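Local coordinates for protein Per a 4 allergen (Periplaneta americana, PDB 3EBW) that is a major cockroach allergen of the lipocalin-like family and, as in other lipocalins, probably carries small hydrophobic ligands inside its beta barrel, at residues A[123-127]-A[128-132]; A[135-138]-A[139-143]. All coordinates share one frame; numbering follows the deposited sequence.

In the fold
Strand 119-125 of the antiparallel barrel runs out into a loop, and helix 132-142 follows directly. Contact 1 (123-127 with 128-132) closes that loop, turning the chain back so that Phe130 packs on the end of the strand it has just left. Contact 2 (135-138 with 139-143) comes next and spans the later turns of the helix. The two lie in series, neither nested nor crossed, with centres about 12 Å apart. They share an apolar seam: Val138 packs on Ile123 and on the ring of Phe130, and Lys135 touches Phe130 CB through its CG methylene. Together they tie the helix to the outside of the barrel wall.

Contact 1: residues A[123-127]-A[128-132]; sequences IASHE and TSFDD. Unlike the reference sequence in segment 123-127: Glu127 (reference Gly).
Phe130 turns its ring edge to Ile123 and Ala124, with Ser125 reaching the same ring obliquely. The side chains of Ile123 and Phe130 meet at about a right angle: methyl CG2 of Ile123 sits in the ring plane, 3.2 Å from Phe130 CE2. With CG1 beside the backbone N (chi1 -72°), the CG2 methyl is left anti to that N and aimed at the ring. Carbonyl O of Ala124 also meets the rim, 3.7 Å from Phe130 CZ. Farther along the strand, Ser125 brings CB to within 3.3 Å of Phe130 CE1. Leu25, Leu149 and, from the helix, Lys135 and Val138 also touch Phe130.

The hydroxyl of Ser125 works for the backbone. Its OG accepts a hydrogen bond from Glu127 N at 3.0 Å, an ST turn that pins the bend just past the strand, and it also pairs with the carbonyl O of Thr104. Asp131 is the N-cap residue: its side chain caps a backbone N of the helix, and OD2 is hydrogen-bonded to Thr134 OG1. The whole is a strand-to-helix connection of the lipocalin fold, in which one aromatic side chain folds back edge-on against the strand leading into the loop.

Contact 2: residues A[135-138]-A[139-143]; sequences KAKV and NEVLA
Asn139 opens the second segment by joining its backbone N to Lys135 O in a 3.1 Å hydrogen bond, the donor lying 24° out of the carbonyl plane. A weak second bond runs from the same N to Ala136 O. The side chain of Asn139 meets Leu149 of the following loop.

Glu140 N bonds to Ala136 O at 2.9 Å, within the carbonyl plane. With CG anti to the backbone N (chi1 -171°), its extended side chain passes obliquely across Lys137 and sets OE2 3.6 Å from Lys137 CD. The carboxylate thus lies against the aliphatic part of the lysine; Lys137 NZ stays 5.0 Å from Glu140 OE2, where a modest attraction is possible, though not a salt bridge, and makes a weak hydrogen bond to Tyr105.

Val141 N gives Lys137 O a straighter bond of 2.8 Å, and its CG2 methyl meets Lys137 CE at 4.0 Å.

Leu142 N reaches Val138 O. The two side chains run alongside each other in the same direction, with Leu142 CD2 4.1 Å from Val138 CG1; Val138 touches Ile123 and Leu142 touches Tyr121, both on strand 119-125. Val138 and Leu142, one i to i+4 step apart, belong to the buried stripe of an amphipathic alpha-helix, here the one packed against the barrel in the lipocalin fold.

Contact 1: residues A[123-127]-A[128-132]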
loop_
_atom_site.group_PDB
_atom_site.type_symbol
_atom_site.label_atom_id
_atom_site.label_comp_id
_atom_site.label_asym_id
_atom_site.label_seq_id
_atom_site.Cartn_x
_atom_site.Cartn_y
_atom_site.Cartn_z
ATOM N N ILE A 123 0.250 -9.014 -10.027
ATOM C CA ILE A 123 1.082 -9.323 -11.187
ATOM C C ILE A 123 1.742 -10.639 -10.834
ATOM O O ILE A 123 2.313 -10.769 -9.757
ATOM C CB ILE A 123 2.137 -8.181 -11.439
ATOM C CG1 ILE A 123 1.445 -6.919 -11.985
ATOM C CG2 ILE A 123 3.145 -8.610 -12.472
ATOM C CD1 ILE A 123 0.401 -6.329 -11.074
ATOM N N ALA A 124 1.648 -11.625 -11.724
ATOM C CA ALA A 124 2.194 -12.960 -11.441
ATOM C C ALA A 124 3.102 -13.591 -12.505
ATOM O O ALA A 124 3.145 -13.160 -13.644
ATOM C CB ALA A 124 1.032 -13.910 -11.118
ATOM N N SER A 125 3.828 -14.631 -12.122
ATOM C CA SER A 125 4.720 -15.281 -13.064
ATOM C C SER A 125 5.054 -16.716 -12.688
ATOM O O SER A 125 4.842 -17.139 -11.541
ATOM C CB SER A 125 6.013 -14.479 -13.186
ATOM O OG SER A 125 6.937 -15.146 -14.022
ATOM N N HIS A 126 5.568 -17.469 -13.663
ATOM C CA HIS A 126 5.959 -18.858 -13.432
ATOM C C HIS A 126 7.364 -18.841 -12.854
ATOM O O HIS A 126 7.749 -19.720 -12.091
ATOM C CB HIS A 126 5.921 -19.659 -14.735
ATOM C CG HIS A 126 4.549 -20.127 -15.112
ATOM N ND1 HIS A 126 3.820 -20.991 -14.327
ATOM C CD2 HIS A 126 3.769 -19.834 -16.180
ATOM C CE1 HIS A 126 2.645 -21.211 -14.893
ATOM N NE2 HIS A 126 2.590 -20.520 -16.017
ATOM N N GLU A 127 8.118 -17.819 -13.235
ATOM C CA GLU A 127 9.470 -17.618 -12.743
ATOM C C GLU A 127 9.305 -16.967 -11.371
ATOM O O GLU A 127 8.195 -16.883 -10.862
ATOM C CB GLU A 127 10.213 -16.667 -13.675
ATOM C CG GLU A 127 10.220 -17.126 -15.109
ATOM C CD GLU A 127 10.919 -18.455 -15.263
ATOM O OE1 GLU A 127 12.130 -18.516 -14.974
ATOM O OE2 GLU A 127 10.262 -19.438 -15.664
ATOM N N THR A 128 10.398 -16.516 -10.768
ATOM C CA THR A 128 10.312 -15.851 -9.475
ATOM C C THR A 128 10.726 -14.405 -9.640
ATOM O O THR A 128 10.998 -13.737 -8.656
ATOM C CB THR A 128 11.238 -16.473 -8.434
ATOM O OG1 THR A 128 12.529 -16.674 -9.020
ATOM C CG2 THR A 128 10.670 -17.782 -7.916
ATOM N N SER A 129 10.774 -13.925 -10.885
ATOM C CA SER A 129 11.157 -12.537 -11.175
ATOM C C SER A 129 11.040 -12.232 -12.658
ATOM O O SER A 129 11.108 -13.129 -13.487
ATOM C CB SER A 129 12.592 -12.288 -10.735
ATOM O OG SER A 129 13.461 -13.240 -11.326
ATOM N N PHE A 130 10.884 -10.962 -12.999
ATOM C CA PHE A 130 10.754 -10.584 -14.401
ATOM C C PHE A 130 12.054 -10.115 -15.053
ATOM O O PHE A 130 12.849 -9.423 -14.431
ATOM C CB PHE A 130 9.733 -9.451 -14.558
ATOM C CG PHE A 130 8.313 -9.835 -14.221
ATOM C CD1 PHE A 130 7.807 -11.086 -14.560
ATOM C CD2 PHE A 130 7.466 -8.914 -13.623
ATOM C CE1 PHE A 130 6.484 -11.402 -14.306
ATOM C CE2 PHE A 130 6.158 -9.225 -13.376
ATOM C CZ PHE A 130 5.661 -10.469 -13.716
ATOM N N ASP A 131 12.274 -10.493 -16.307
ATOM C CA ASP A 131 13.452 -10.016 -17.024
ATOM C C ASP A 131 12.988 -8.684 -17.616
ATOM O O ASP A 131 11.802 -8.505 -17.881
ATOM C CB ASP A 131 13.875 -10.997 -18.127
ATOM C CG ASP A 131 12.769 -11.293 -19.122
ATOM O OD1 ASP A 131 12.982 -12.154 -20.002
ATOM O OD2 ASP A 131 11.691 -10.675 -19.037
ATOM N N ASP A 132 13.899 -7.740 -17.805
ATOM C CA ASP A 132 13.510 -6.434 -18.328
ATOM C C ASP A 132 12.538 -6.526 -19.496
ATOM O O ASP A 132 11.730 -5.625 -19.714
ATOM C CB ASP A 132 14.762 -5.635 -18.692
ATOM C CG ASP A 132 15.584 -5.277 -17.461
ATOM O OD1 ASP A 132 15.168 -4.366 -16.713
ATOM O OD2 ASP A 132 16.629 -5.920 -17.222
#

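Contact 2: residues A[135-138]-A[139-143]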
loop_
_atom_site.group_PDB
_atom_site.type_symbol
_atom_site.label_atom_id
_atom_site.label_comp_id
_atom_site.label_asym_id
_atom_site.label_seq_id
_atom_site.Cartn_x
_atom_site.Cartn_y
_atom_site.Cartn_z
ATOM N N LYS A 135 8.738 -7.263 -17.866
ATOM C CA LYS A 135 8.371 -6.017 -17.181
ATOM C C LYS A 135 7.825 -4.980 -18.160
ATOM O O LYS A 135 6.817 -4.314 -17.898
ATOM C CB LYS A 135 9.580 -5.417 -16.456
ATOM C CG LYS A 135 9.803 -5.902 -15.038
ATOM C CD LYS A 135 10.552 -4.834 -14.254
ATOM C CE LYS A 135 10.518 -5.085 -12.753
ATOM N NZ LYS A 135 10.701 -3.825 -11.964
ATOM N N ALA A 136 8.513 -4.848 -19.287
ATOM C CA ALA A 136 8.120 -3.912 -20.327
ATOM C C ALA A 136 6.664 -4.153 -20.699
ATOM O O ALA A 136 5.825 -3.242 -20.652
ATOM C CB ALA A 136 9.004 -4.106 -21.547
ATOM N N LYS A 137 6.382 -5.401 -21.066
ATOM C CA LYS A 137 5.049 -5.823 -21.471
ATOM C C LYS A 137 4.009 -5.624 -20.369
ATOM O O LYS A 137 2.916 -5.099 -20.624
ATOM C CB LYS A 137 5.086 -7.294 -21.895
ATOM C CG LYS A 137 3.781 -7.812 -22.445
ATOM C CD LYS A 137 3.319 -6.972 -23.619
ATOM C CE LYS A 137 2.066 -7.559 -24.211
ATOM N NZ LYS A 137 2.292 -9.013 -24.416
ATOM N N VAL A 138 4.357 -6.040 -19.148
ATOM C CA VAL A 138 3.444 -5.929 -18.017
ATOM C C VAL A 138 2.988 -4.495 -17.829
ATOM O O VAL A 138 1.847 -4.258 -17.429
ATOM C CB VAL A 138 4.087 -6.441 -16.702
ATOM C CG1 VAL A 138 3.082 -6.381 -15.561
ATOM C CG2 VAL A 138 4.530 -7.859 -16.873
ATOM N N ASN A 139 3.874 -3.540 -18.123
ATOM C CA ASN A 139 3.538 -2.123 -17.987
ATOM C C ASN A 139 2.837 -1.631 -19.226
ATOM O O ASN A 139 2.062 -0.676 -19.189
ATOM C CB ASN A 139 4.787 -1.296 -17.736
ATOM C CG ASN A 139 5.309 -1.479 -16.348
ATOM O OD1 ASN A 139 5.795 -2.553 -15.992
ATOM N ND2 ASN A 139 5.190 -0.440 -15.537
ATOM N N GLU A 140 3.128 -2.298 -20.333
ATOM C CA GLU A 140 2.502 -1.976 -21.594
ATOM C C GLU A 140 1.015 -2.265 -21.365
ATOM O O GLU A 140 0.146 -1.479 -21.758
ATOM C CB GLU A 140 3.076 -2.886 -22.670
ATOM C CG GLU A 140 2.685 -2.538 -24.076
ATOM C CD GLU A 140 3.151 -3.596 -25.051
ATOM O OE1 GLU A 140 4.377 -3.826 -25.143
ATOM O OE2 GLU A 140 2.286 -4.206 -25.715
ATOM N N VAL A 141 0.744 -3.390 -20.695
ATOM C CA VAL A 141 -0.617 -3.817 -20.385
ATOM C C VAL A 141 -1.253 -3.019 -19.245
ATOM O O VAL A 141 -2.415 -2.594 -19.343
ATOM C CB VAL A 141 -0.677 -5.324 -19.994
ATOM C CG1 VAL A 141 -2.127 -5.738 -19.763
ATOM C CG2 VAL A 141 -0.049 -6.197 -21.077
ATOM N N LEU A 142 -0.505 -2.828 -18.162
ATOM C CA LEU A 142 -1.024 -2.097 -17.013
ATOM C C LEU A 142 -1.328 -0.638 -17.362
ATOM O O LEU A 142 -2.284 -0.035 -16.852
ATOM C CB LEU A 142 -0.025 -2.174 -15.847
ATOM C CG LEU A 142 -0.290 -3.212 -14.740
ATOM C CD1 LEU A 142 -1.427 -2.756 -13.856
ATOM C CD2 LEU A 142 -0.638 -4.556 -15.356
ATOM N N ALA A 143 -0.522 -0.096 -18.266
ATOM C CA ALA A 143 -0.641 1.286 -18.702
ATOM C C ALA A 143 -2.054 1.867 -18.847
ATOM O O ALA A 143 -2.427 2.786 -18.122
ATOM C CB ALA A 143 0.129 1.461 -19.991
#